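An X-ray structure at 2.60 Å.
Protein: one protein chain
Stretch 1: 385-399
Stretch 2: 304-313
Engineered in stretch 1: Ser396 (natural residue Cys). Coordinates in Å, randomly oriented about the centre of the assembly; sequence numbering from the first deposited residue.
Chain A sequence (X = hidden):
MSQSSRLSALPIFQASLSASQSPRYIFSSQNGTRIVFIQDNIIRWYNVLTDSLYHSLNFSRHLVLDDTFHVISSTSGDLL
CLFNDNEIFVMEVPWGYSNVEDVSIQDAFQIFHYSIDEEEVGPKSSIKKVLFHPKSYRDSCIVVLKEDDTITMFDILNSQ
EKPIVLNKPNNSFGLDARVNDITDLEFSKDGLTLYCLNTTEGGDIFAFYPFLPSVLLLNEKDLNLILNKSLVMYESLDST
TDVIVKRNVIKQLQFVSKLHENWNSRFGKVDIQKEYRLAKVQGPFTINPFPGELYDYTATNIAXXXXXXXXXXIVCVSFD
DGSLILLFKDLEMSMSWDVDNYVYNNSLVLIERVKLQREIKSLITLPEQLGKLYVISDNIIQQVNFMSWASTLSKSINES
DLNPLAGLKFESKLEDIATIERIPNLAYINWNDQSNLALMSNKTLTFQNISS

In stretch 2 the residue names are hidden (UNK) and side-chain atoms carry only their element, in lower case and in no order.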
ATOM      1  N   ASN A 385     -21.176   1.746  11.225  1.00 75.11           N
ATOM      2  CA  ASN A 385     -21.895   0.650  10.599  1.00 76.84           C
ATOM      3  C   ASN A 385     -22.577   1.130   9.334  1.00 77.38           C
ATOM      4  O   ASN A 385     -23.586   1.824   9.403  1.00 78.85           O
ATOM      5  CB  ASN A 385     -22.939   0.096  11.567  1.00 77.85           C
ATOM      6  CG  ASN A 385     -23.685  -1.094  11.000  1.00 79.46           C
ATOM      7  OD1 ASN A 385     -24.335  -1.001   9.955  1.00 80.48           O
ATOM      8  ND2 ASN A 385     -23.599  -2.226  11.691  1.00 80.69           N
ATOM      9  N   PHE A 386     -22.043   0.761   8.175  1.00 77.95           N
ATOM     10  CA  PHE A 386     -22.656   1.200   6.936  1.00 79.19           C
ATOM     11  C   PHE A 386     -23.384   0.142   6.127  1.00 81.09           C
ATOM     12  O   PHE A 386     -23.465   0.232   4.901  1.00 81.15           O
ATOM     13  CB  PHE A 386     -21.644   1.937   6.057  1.00 77.29           C
ATOM     14  CG  PHE A 386     -20.231   1.452   6.190  1.00 75.32           C
ATOM     15  CD1 PHE A 386     -19.768   0.401   5.424  1.00 74.19           C
ATOM     16  CD2 PHE A 386     -19.348   2.090   7.048  1.00 75.04           C
ATOM     17  CE1 PHE A 386     -18.443  -0.006   5.504  1.00 73.66           C
ATOM     18  CE2 PHE A 386     -18.025   1.687   7.137  1.00 74.94           C
ATOM     19  CZ  PHE A 386     -17.572   0.637   6.359  1.00 74.02           C
HETATM   20  N   MSE A 387     -23.938  -0.848   6.819  1.00 83.49           N
HETATM   21  CA  MSE A 387     -24.692  -1.906   6.155  1.00 85.90           C
HETATM   22  C   MSE A 387     -26.091  -1.418   5.791  1.00 84.70           C
HETATM   23  O   MSE A 387     -26.842  -2.112   5.102  1.00 83.97           O
HETATM   24  CB  MSE A 387     -24.787  -3.146   7.049  1.00 89.97           C
HETATM   25  CG  MSE A 387     -23.554  -4.031   6.993  1.00 96.20           C
HETATM   26 SE   MSE A 387     -23.151  -4.653   5.172  1.00105.81          SE
HETATM   27  CE  MSE A 387     -24.259  -6.250   5.124  1.00103.10           C
ATOM     28  N   SER A 388     -26.429  -0.221   6.273  1.00 83.87           N
ATOM     29  CA  SER A 388     -27.722   0.408   6.010  1.00 81.64           C
ATOM     30  C   SER A 388     -27.828   0.548   4.505  1.00 80.84           C
ATOM     31  O   SER A 388     -28.827   0.159   3.900  1.00 80.69           O
ATOM     32  CB  SER A 388     -27.780   1.802   6.648  1.00 81.32           C
ATOM     33  OG  SER A 388     -27.117   1.826   7.907  1.00 81.85           O
ATOM     34  N   TRP A 389     -26.774   1.096   3.906  1.00 79.89           N
ATOM     35  CA  TRP A 389     -26.724   1.302   2.466  1.00 78.77           C
ATOM     36  C   TRP A 389     -25.877   0.285   1.720  1.00 77.98           C
ATOM     37  O   TRP A 389     -26.191  -0.078   0.588  1.00 77.64           O
ATOM     38  CB  TRP A 389     -26.211   2.709   2.146  1.00 77.41           C
ATOM     39  CG  TRP A 389     -24.960   3.109   2.870  1.00 76.00           C
ATOM     40  CD1 TRP A 389     -24.880   3.783   4.050  1.00 75.76           C
ATOM     41  CD2 TRP A 389     -23.607   2.927   2.419  1.00 76.49           C
ATOM     42  NE1 TRP A 389     -23.565   4.044   4.363  1.00 76.00           N
ATOM     43  CE2 TRP A 389     -22.763   3.528   3.379  1.00 76.03           C
ATOM     44  CE3 TRP A 389     -23.026   2.315   1.296  1.00 75.35           C
ATOM     45  CZ2 TRP A 389     -21.368   3.538   3.248  1.00 75.03           C
ATOM     46  CZ3 TRP A 389     -21.640   2.327   1.170  1.00 72.98           C
ATOM     47  CH2 TRP A 389     -20.830   2.934   2.141  1.00 73.17           C
ATOM     48  N   ALA A 390     -24.807  -0.177   2.356  1.00 77.72           N
ATOM     49  CA  ALA A 390     -23.904  -1.137   1.727  1.00 77.99           C
ATOM     50  C   ALA A 390     -24.588  -2.408   1.251  1.00 77.85           C
ATOM     51  O   ALA A 390     -24.251  -2.934   0.195  1.00 77.98           O
ATOM     52  CB  ALA A 390     -22.780  -1.487   2.673  1.00 77.79           C
ATOM     53  N   SER A 391     -25.546  -2.900   2.030  1.00 77.80           N
ATOM     54  CA  SER A 391     -26.263  -4.119   1.679  1.00 77.12           C
ATOM     55  C   SER A 391     -27.046  -3.951   0.385  1.00 76.79           C
ATOM     56  O   SER A 391     -27.149  -4.877  -0.414  1.00 76.78           O
ATOM     57  CB  SER A 391     -27.201  -4.523   2.815  1.00 77.23           C
ATOM     58  OG  SER A 391     -28.076  -3.465   3.147  1.00 77.97           O
ATOM     59  N   THR A 392     -27.593  -2.761   0.179  1.00 76.69           N
ATOM     60  CA  THR A 392     -28.356  -2.468  -1.027  1.00 76.91           C
ATOM     61  C   THR A 392     -27.400  -2.274  -2.194  1.00 77.23           C
ATOM     62  O   THR A 392     -27.682  -2.686  -3.327  1.00 78.57           O
ATOM     63  CB  THR A 392     -29.162  -1.185  -0.866  1.00 76.96           C
ATOM     64  OG1 THR A 392     -29.984  -1.285   0.302  1.00 77.48           O
ATOM     65  CG2 THR A 392     -30.025  -0.949  -2.087  1.00 76.53           C
ATOM     66  N   LEU A 393     -26.271  -1.630  -1.903  1.00 75.97           N
ATOM     67  CA  LEU A 393     -25.244  -1.361  -2.897  1.00 74.63           C
ATOM     68  C   LEU A 393     -24.724  -2.642  -3.553  1.00 74.60           C
ATOM     69  O   LEU A 393     -24.511  -2.684  -4.763  1.00 73.88           O
ATOM     70  CB  LEU A 393     -24.086  -0.598  -2.243  1.00 73.09           C
ATOM     71  CG  LEU A 393     -22.893  -0.215  -3.125  1.00 72.47           C
ATOM     72  CD1 LEU A 393     -23.347   0.556  -4.356  1.00 71.44           C
ATOM     73  CD2 LEU A 393     -21.931   0.612  -2.301  1.00 73.13           C
ATOM     74  N   SER A 394     -24.521  -3.691  -2.764  1.00 75.34           N
ATOM     75  CA  SER A 394     -24.018  -4.933  -3.332  1.00 76.39           C
ATOM     76  C   SER A 394     -25.116  -5.657  -4.086  1.00 76.74           C
ATOM     77  O   SER A 394     -24.841  -6.355  -5.051  1.00 77.28           O
ATOM     78  CB  SER A 394     -23.435  -5.844  -2.249  1.00 75.59           C
ATOM     79  OG  SER A 394     -24.454  -6.498  -1.530  1.00 77.19           O
ATOM     80  N   LYS A 395     -26.360  -5.484  -3.655  1.00 78.16           N
ATOM     81  CA  LYS A 395     -27.477  -6.134  -4.333  1.00 79.45           C
ATOM     82  C   LYS A 395     -27.577  -5.600  -5.745  1.00 78.87           C
ATOM     83  O   LYS A 395     -27.705  -6.367  -6.696  1.00 79.72           O
ATOM     84  CB  LYS A 395     -28.792  -5.890  -3.586  1.00 81.26           C
ATOM     85  CG  LYS A 395     -28.845  -6.607  -2.245  1.00 86.23           C
ATOM     86  CD  LYS A 395     -30.104  -6.302  -1.440  1.00 88.30           C
ATOM     87  CE  LYS A 395     -30.044  -6.991  -0.075  1.00 89.29           C
ATOM     88  NZ  LYS A 395     -31.235  -6.689   0.767  1.00 90.89           N
ATOM     89  N   SER A 396     -27.503  -4.284  -5.886  1.00 77.97           N
ATOM     90  CA  SER A 396     -27.587  -3.685  -7.203  1.00 78.22           C
ATOM     91  C   SER A 396     -26.373  -4.041  -8.064  1.00 77.99           C
ATOM     92  O   SER A 396     -26.499  -4.211  -9.276  1.00 76.30           O
ATOM     93  CB  SER A 396     -27.763  -2.163  -7.095  1.00 78.53           C
ATOM     94  OG  SER A 396     -26.707  -1.555  -6.392  1.00 81.40           O
ATOM     95  N   ILE A 397     -25.200  -4.171  -7.446  1.00 78.99           N
ATOM     96  CA  ILE A 397     -24.007  -4.526  -8.211  1.00 79.51           C
ATOM     97  C   ILE A 397     -24.210  -5.931  -8.755  1.00 81.37           C
ATOM     98  O   ILE A 397     -23.952  -6.204  -9.925  1.00 82.15           O
ATOM     99  CB  ILE A 397     -22.710  -4.542  -7.354  1.00 77.11           C
ATOM    100  CG1 ILE A 397     -22.365  -3.133  -6.866  1.00 75.32           C
ATOM    101  CG2 ILE A 397     -21.559  -5.095  -8.180  1.00 75.18           C
ATOM    102  CD1 ILE A 397     -21.099  -3.070  -6.045  1.00 72.47           C
ATOM    103  N   ASN A 398     -24.697  -6.816  -7.894  1.00 83.15           N
ATOM    104  CA  ASN A 398     -24.907  -8.202  -8.273  1.00 84.93           C
ATOM    105  C   ASN A 398     -26.166  -8.442  -9.103  1.00 86.09           C
ATOM    106  O   ASN A 398     -26.237  -9.413  -9.857  1.00 86.41           O
ATOM    107  CB  ASN A 398     -24.895  -9.083  -7.017  1.00 84.93           C
ATOM    108  CG  ASN A 398     -23.539  -9.050  -6.287  1.00 86.23           C
ATOM    109  OD1 ASN A 398     -22.480  -9.203  -6.905  1.00 85.91           O
ATOM    110  ND2 ASN A 398     -23.575  -8.853  -4.970  1.00 85.37           N
ATOM    111  N   GLU A 399     -27.152  -7.559  -8.985  1.00 87.27           N
ATOM    112  CA  GLU A 399     -28.384  -7.715  -9.752  1.00 88.29           C
ATOM    113  C   GLU A 399     -28.476  -6.727 -10.907  1.00 88.29           C
ATOM    114  O   GLU A 399     -29.524  -6.593 -11.537  1.00 87.98           O
ATOM    115  CB  GLU A 399     -29.598  -7.572  -8.839  1.00 89.45           C
ATOM    116  CG  GLU A 399     -29.744  -8.725  -7.854  1.00 92.47           C
ATOM    117  CD  GLU A 399     -30.909  -8.545  -6.903  1.00 93.90           C
ATOM    118  OE1 GLU A 399     -32.051  -8.403  -7.387  1.00 95.46           O
ATOM    119  OE2 GLU A 399     -30.684  -8.543  -5.672  1.00 93.90           O
ATOM    120  N   UNK A 304      -9.843  -1.632   4.685  1.00 53.68           N
ATOM    121  CA  UNK A 304     -10.679  -2.229   3.671  1.00 53.83           C
ATOM    122  C   UNK A 304     -11.780  -3.000   4.372  1.00 54.30           C
ATOM    123  O   UNK A 304     -11.512  -3.800   5.256  1.00 53.50           O
ATOM    124  c   UNK A 304     -10.657  -4.227   2.189  1.00 54.79           C
ATOM    125  c   UNK A 304      -9.832  -3.133   2.767  1.00 53.61           C
ATOM    126  o   UNK A 304      -9.281  -2.348   1.704  1.00 50.21           O
ATOM    127  N   UNK A 305     -13.023  -2.730   3.989  1.00 55.86           N
ATOM    128  CA  UNK A 305     -14.166  -3.387   4.605  1.00 56.99           C
ATOM    129  C   UNK A 305     -15.008  -4.138   3.599  1.00 58.71           C
ATOM    130  O   UNK A 305     -15.467  -3.585   2.597  1.00 59.70           O
ATOM    131  c   UNK A 305     -14.302  -1.597   6.360  1.00 56.74           C
ATOM    132  c   UNK A 305     -16.243  -3.133   5.984  1.00 55.81           C
ATOM    133  c   UNK A 305     -13.444  -0.493   5.753  1.00 58.04           C
ATOM    134  c   UNK A 305     -15.094  -2.389   5.323  1.00 56.66           C
ATOM    135  N   UNK A 306     -15.236  -5.406   3.900  1.00 59.81           N
ATOM    136  CA  UNK A 306     -16.012  -6.265   3.041  1.00 59.44           C
ATOM    137  C   UNK A 306     -17.512  -5.954   3.152  1.00 60.47           C
ATOM    138  O   UNK A 306     -18.051  -5.801   4.243  1.00 59.66           O
ATOM    139  c   UNK A 306     -15.509 -10.093   2.860  1.00 57.55           C
ATOM    140  c   UNK A 306     -15.703  -7.713   3.414  1.00 58.39           C
ATOM    141  c   UNK A 306     -15.301  -8.408   1.059  1.00 56.29           C
ATOM    142  c   UNK A 306     -15.991  -8.765   2.355  1.00 57.40           C
ATOM    143  N   UNK A 307     -18.170  -5.861   2.003  1.00 63.25           N
ATOM    144  CA  UNK A 307     -19.596  -5.556   1.905  1.00 66.28           C
ATOM    145  C   UNK A 307     -20.483  -6.796   1.707  1.00 68.85           C
ATOM    146  O   UNK A 307     -21.605  -6.853   2.205  1.00 68.02           O
ATOM    147  c   UNK A 307     -19.757  -3.159   1.261  1.00 67.84           C
ATOM    148  c   UNK A 307     -19.934  -2.167   0.132  1.00 71.00           C
ATOM    149  c   UNK A 307     -21.138  -4.838   0.062  1.00 67.78           C
ATOM    150  c   UNK A 307     -19.825  -4.581   0.747  1.00 66.68           C
ATOM    151  N   UNK A 308     -19.989  -7.778   0.964  1.00 71.67           N
ATOM    152  CA  UNK A 308     -20.742  -9.002   0.738  1.00 74.83           C
ATOM    153  C   UNK A 308     -19.802 -10.200   0.670  1.00 76.86           C
ATOM    154  O   UNK A 308     -18.742 -10.186   1.291  1.00 78.33           O
ATOM    155  c   UNK A 308     -20.687  -8.722  -1.775  1.00 76.61           C
ATOM    156  o   UNK A 308     -21.215  -8.235  -2.796  1.00 77.27           O
ATOM    157  o   UNK A 308     -19.489  -9.076  -1.728  1.00 77.98           O
ATOM    158  c   UNK A 308     -21.553  -8.904  -0.550  1.00 75.75           C
ATOM    159  N   UNK A 309     -20.188 -11.228  -0.083  1.00 78.92           N
ATOM    160  CA  UNK A 309     -19.372 -12.436  -0.219  1.00 81.20           C
ATOM    161  C   UNK A 309     -18.779 -12.598  -1.599  1.00 81.56           C
ATOM    162  O   UNK A 309     -18.418 -13.710  -1.991  1.00 82.62           O
ATOM    163  n   UNK A 309     -22.020 -13.628   1.691  1.00 87.50           N
ATOM    164  o   UNK A 309     -19.896 -13.736   2.466  1.00 87.95           O
ATOM    165  c   UNK A 309     -20.697 -13.685   1.519  1.00 87.06           C
ATOM    166  c   UNK A 309     -20.205 -13.672   0.093  1.00 83.30           C
ATOM    167  N   UNK A 310     -18.681 -11.493  -2.334  1.00 81.46           N
ATOM    168  CA  UNK A 310     -18.140 -11.536  -3.679  1.00 79.14           C
ATOM    169  C   UNK A 310     -17.011 -10.549  -3.872  1.00 78.35           C
ATOM    170  O   UNK A 310     -16.894  -9.947  -4.944  1.00 79.19           O
ATOM    171  N   UNK A 311     -16.185 -10.382  -2.839  1.00 75.55           N
ATOM    172  CA  UNK A 311     -15.045  -9.464  -2.878  1.00 72.56           C
ATOM    173  C   UNK A 311     -15.395  -7.989  -3.037  1.00 71.36           C
ATOM    174  O   UNK A 311     -14.511  -7.178  -3.323  1.00 70.99           O
ATOM    175  n   UNK A 311     -11.665 -12.552  -4.768  1.00 74.68           N
ATOM    176  o   UNK A 311     -12.325 -10.702  -5.878  1.00 71.91           O
ATOM    177  c   UNK A 311     -13.358 -11.144  -3.768  1.00 72.48           C
ATOM    178  c   UNK A 311     -12.403 -11.450  -4.896  1.00 73.27           C
ATOM    179  c   UNK A 311     -14.080  -9.851  -3.991  1.00 71.62           C
ATOM    180  N   UNK A 312     -16.668  -7.628  -2.869  1.00 69.32           N
ATOM    181  CA  UNK A 312     -17.050  -6.224  -2.975  1.00 67.42           C
ATOM    182  C   UNK A 312     -16.666  -5.521  -1.663  1.00 66.11           C
ATOM    183  O   UNK A 312     -17.033  -5.967  -0.571  1.00 64.20           O
ATOM    184  c   UNK A 312     -18.896  -6.387  -4.738  1.00 68.18           C
ATOM    185  c   UNK A 312     -18.552  -6.083  -3.270  1.00 67.56           C
ATOM    186  n   UNK A 312     -19.885  -7.243  -4.942  1.00 68.13           N
ATOM    187  o   UNK A 312     -18.285  -5.849  -5.670  1.00 66.26           O
ATOM    188  N   UNK A 313     -15.915  -4.426  -1.784  1.00 64.40           N
ATOM    189  CA  UNK A 313     -15.424  -3.692  -0.619  1.00 63.14           C
ATOM    190  C   UNK A 313     -15.504  -2.172  -0.674  1.00 61.64           C
ATOM    191  O   UNK A 313     -15.747  -1.563  -1.722  1.00 62.76           O
ATOM    192  c   UNK A 313     -13.174  -3.975  -1.680  1.00 64.24           C
ATOM    193  c   UNK A 313     -11.687  -3.932  -1.465  1.00 64.78           C
ATOM    194  c   UNK A 313     -13.963  -4.048  -0.389  1.00 63.45           C
ATOM    195  o   UNK A 313     -11.001  -3.220  -2.231  1.00 66.99           O
ATOM    196  o   UNK A 313     -11.201  -4.618  -0.549  1.00 64.17           O
TER

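Position 304 carries one carbon bonded to an oxygen and a second carbon, a branched hydroxyl side chain that stays out of reach of the helix: Thr304. Position 305 has four carbons forked at the first, with one arm two carbons long. It points toward stretch 1, and its short arm lies 3.9 Å from Phe386 CE1, approaching the ring obliquely. This is Ile305, and that atom is CG2.

At 306 four carbons fork at the second and point away from the helix: Leu306. Position 307 repeats the pattern of 305, four carbons forked at the first with a two-carbon arm; its carbons pack on Ala390, Leu393 and Ser394, and it loses more area to the helix than any other residue here. It is Ile307. Its CG2 packs 3.4 Å from Ser394 CB, its CG1 sits 3.7 Å from Ala390 CB, and its CD1 reaches 4.2 Å from Leu393 CD2. The small side chains of Ala390 and Ser394, one turn apart, let the branched residue settle close to the helix.

Position 308 shows two carbons, the second bearing two oxygens, a short carboxylate aimed at the helix, where one oxygen meets Asn398 and lies close to Ser394: Asp308. Asn398 ND2 donates a hydrogen bond to Asp308 OD2 at 3.3 Å. Position 309 has two carbons, the second with one oxygen and one nitrogen, and it is exposed without contact: Asn309. At 310 there are no side-chain atoms, hence Gly310; its backbone N donates to Asp308 OD1 at 2.6 Å.

Position 311 has three carbons, the third carrying an oxygen and a nitrogen, out of reach of the helix. It is Gln311, with a positive phi of 64°. Position 312 has two carbons, the second with one oxygen and one nitrogen, pointing toward stretch 1, where the oxygen lies 4.0 Å from Ile397 CD1: Asn312. Its ND2 donates to Asp308 OD2 at 2.7 Å, and its backbone N adds a weak bond to Asp308 OD1 at 3.4 Å. Position 313 ends in a third carbon with two oxygens and touches nothing on the helix: Glu313.

The contact joins an apolar seat to a polar brace. Phe386, Ala390, Leu393 and Ser394 receive the two isoleucines, while farther along the helix Asn398 meets a turn already organised from within. Asp308 does double duty, since its carboxylate takes bonds from Gly310 and Asn312 and also accepts the one hydrogen bond between the stretches. The rule to read here is small residues beneath a branched one, and a loop whose carboxylate both holds its own turn and engages the helix.

Stretch 2 (304-313) TILIDNGQNE
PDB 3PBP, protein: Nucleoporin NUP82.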